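Local coordinates for putative lipoprotein LppA (Mycobacterium tuberculosis, PDB 2V7S) that is of unknown function but is a putative cell-membrane lipoprotein belonging to a family confined to pathogenic mycobacteria, at residues Glu140-Lys144 with Tyr145-Thr149. Sequence-based numbering, arbitrary orientation.
Sequences EEAAK and YGATT
The carbonyl oxygen of Ala142 is gripped by two backbone donors that reach it from opposite faces of its plane, Tyr145 N at 2.9 Å and Ala147 N at 3.1 Å. The Ala147 bond, with that from Gly146 N to Ala143 O (3.0 Å), makes a Schellman motif that closes the last turn of the helix; Tyr145 N is a further donor. Gly146 suits the reversal because its phi is positive (79°), a conformation that costs a residue without CB little. The turn brings Ala147 back beside Ala142, their CB atoms 3.9 Å apart, two small methyls that pack closely. Thr148 lays CG2 against Ala143, 4.0 Å from its CB. With CG beside its own backbone N (chi1 -72°), Tyr145 projects its ring outward at the helix end, where CD1 brings the ring edge to within 3.6 Å of Glu141 O. One turn apart, Lys144 and Glu141 form a salt bridge, NZ to OE1 2.6 Å, met on the syn side of the carboxylate; Arg76 binds the other oxygen. The Tyr145 hydroxyl is hydrogen-bonded to Thr69 on helix 59-80, Ala142 and Ala147 both pack on Phe171 of strand 169-175, and the chain continues into strand 149-151, whose Thr149 pairs with Gln165.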
ATOM      1  N   GLU A 140      27.107 -12.529  18.410  1.00 23.56           N
ATOM      2  CA  GLU A 140      28.018 -12.901  17.327  1.00 24.40           C
ATOM      3  C   GLU A 140      27.299 -13.523  16.146  1.00 23.68           C
ATOM      4  O   GLU A 140      27.595 -13.178  14.992  1.00 23.36           O
ATOM      5  CB  GLU A 140      29.096 -13.844  17.834  1.00 25.98           C
ATOM      6  CG  GLU A 140      30.172 -13.155  18.656  1.00 27.51           C
ATOM      7  CD  GLU A 140      31.169 -14.127  19.221  1.00 31.16           C
ATOM      8  OE1 GLU A 140      30.998 -15.356  19.020  1.00 34.96           O
ATOM      9  OE2 GLU A 140      32.133 -13.662  19.857  1.00 31.56           O
ATOM     10  N   GLU A 141      26.340 -14.411  16.420  1.00 22.69           N
ATOM     11  CA  GLU A 141      25.640 -15.110  15.332  1.00 22.46           C
ATOM     12  C   GLU A 141      24.611 -14.208  14.682  1.00 22.30           C
ATOM     13  O   GLU A 141      24.503 -14.178  13.447  1.00 22.02           O
ATOM     14  CB  GLU A 141      25.004 -16.420  15.816  1.00 23.42           C
ATOM     15  CG  GLU A 141      26.022 -17.425  16.447  1.00 25.09           C
ATOM     16  CD  GLU A 141      27.057 -17.989  15.462  1.00 30.47           C
ATOM     17  OE1 GLU A 141      26.816 -17.976  14.245  1.00 30.34           O
ATOM     18  OE2 GLU A 141      28.112 -18.490  15.911  1.00 30.74           O
ATOM     19  N   ALA A 142      23.891 -13.436  15.494  1.00 20.80           N
ATOM     20  CA  ALA A 142      22.913 -12.475  14.948  1.00 20.89           C
ATOM     21  C   ALA A 142      23.567 -11.471  13.993  1.00 19.86           C
ATOM     22  O   ALA A 142      22.968 -11.097  12.985  1.00 20.85           O
ATOM     23  CB  ALA A 142      22.191 -11.728  16.068  1.00 20.60           C
ATOM     24  N   ALA A 143      24.793 -11.041  14.300  1.00 20.58           N
ATOM     25  CA  ALA A 143      25.474 -10.042  13.470  1.00 20.78           C
ATOM     26  C   ALA A 143      25.661 -10.567  12.039  1.00 22.03           C
ATOM     27  O   ALA A 143      25.687  -9.777  11.076  1.00 20.53           O
ATOM     28  CB  ALA A 143      26.820  -9.630  14.075  1.00 21.27           C
ATOM     29  N   LYS A 144      25.751 -11.887  11.889  1.00 21.83           N
ATOM     30  CA  LYS A 144      26.016 -12.473  10.557  1.00 24.05           C
ATOM     31  C   LYS A 144      24.790 -12.283   9.671  1.00 23.39           C
ATOM     32  O   LYS A 144      24.876 -12.405   8.453  1.00 21.87           O
ATOM     33  CB  LYS A 144      26.331 -13.971  10.658  1.00 22.97           C
ATOM     34  CG  LYS A 144      27.633 -14.368  11.350  1.00 25.73           C
ATOM     35  CD  LYS A 144      27.582 -15.895  11.624  1.00 25.86           C
ATOM     36  CE  LYS A 144      28.878 -16.464  12.209  1.00 29.09           C
ATOM     37  NZ  LYS A 144      28.744 -17.931  12.460  1.00 25.62           N
ATOM     38  N   TYR A 145      23.628 -12.062  10.319  1.00 24.33           N
ATOM     39  CA  TYR A 145      22.350 -11.818   9.651  1.00 23.98           C
ATOM     40  C   TYR A 145      21.971 -10.309   9.529  1.00 24.89           C
ATOM     41  O   TYR A 145      20.893  -9.963   9.018  1.00 24.52           O
ATOM     42  CB  TYR A 145      21.233 -12.611  10.356  1.00 23.45           C
ATOM     43  CG  TYR A 145      21.340 -14.097  10.086  1.00 23.37           C
ATOM     44  CD1 TYR A 145      22.118 -14.913  10.907  1.00 23.00           C
ATOM     45  CD2 TYR A 145      20.670 -14.680   9.004  1.00 25.93           C
ATOM     46  CE1 TYR A 145      22.254 -16.267  10.658  1.00 24.60           C
ATOM     47  CE2 TYR A 145      20.762 -16.052   8.753  1.00 25.92           C
ATOM     48  CZ  TYR A 145      21.554 -16.834   9.587  1.00 24.84           C
ATOM     49  OH  TYR A 145      21.690 -18.168   9.348  1.00 24.55           O
ATOM     50  N   GLY A 146      22.874  -9.435   9.991  1.00 25.00           N
ATOM     51  CA  GLY A 146      22.616  -7.999  10.061  1.00 25.39           C
ATOM     52  C   GLY A 146      21.765  -7.535  11.240  1.00 25.08           C
ATOM     53  O   GLY A 146      21.306  -6.393  11.271  1.00 24.67           O
ATOM     54  N   ALA A 147      21.558  -8.416  12.214  1.00 24.58           N
ATOM     55  CA  ALA A 147      20.882  -8.053  13.439  1.00 23.47           C
ATOM     56  C   ALA A 147      21.907  -7.572  14.491  1.00 23.37           C
ATOM     57  O   ALA A 147      22.666  -8.372  15.049  1.00 22.67           O
ATOM     58  CB  ALA A 147      20.030  -9.230  13.941  1.00 23.68           C
ATOM     59  N   THR A 148      21.954  -6.259  14.724  1.00 23.13           N
ATOM     60  CA  THR A 148      22.957  -5.677  15.623  1.00 24.40           C
ATOM     61  C   THR A 148      22.399  -4.644  16.624  1.00 24.33           C
ATOM     62  O   THR A 148      23.152  -4.037  17.393  1.00 24.68           O
ATOM     63  CB  THR A 148      24.133  -5.028  14.810  1.00 25.02           C
ATOM     64  OG1 THR A 148      23.607  -4.049  13.912  1.00 26.22           O
ATOM     65  CG2 THR A 148      24.875  -6.104  13.964  1.00 24.71           C
ATOM     66  N   THR A 149      21.097  -4.416  16.603  1.00 24.88           N
ATOM     67  CA  THR A 149      20.522  -3.432  17.514  1.00 26.48           C
ATOM     68  C   THR A 149      20.083  -4.196  18.763  1.00 26.54           C
ATOM     69  O   THR A 149      19.195  -5.048  18.687  1.00 24.66           O
ATOM     70  CB  THR A 149      19.340  -2.676  16.853  1.00 26.40           C
ATOM     71  OG1 THR A 149      19.777  -2.125  15.595  1.00 28.73           O
ATOM     72  CG2 THR A 149      18.817  -1.527  17.771  1.00 27.93           C
TER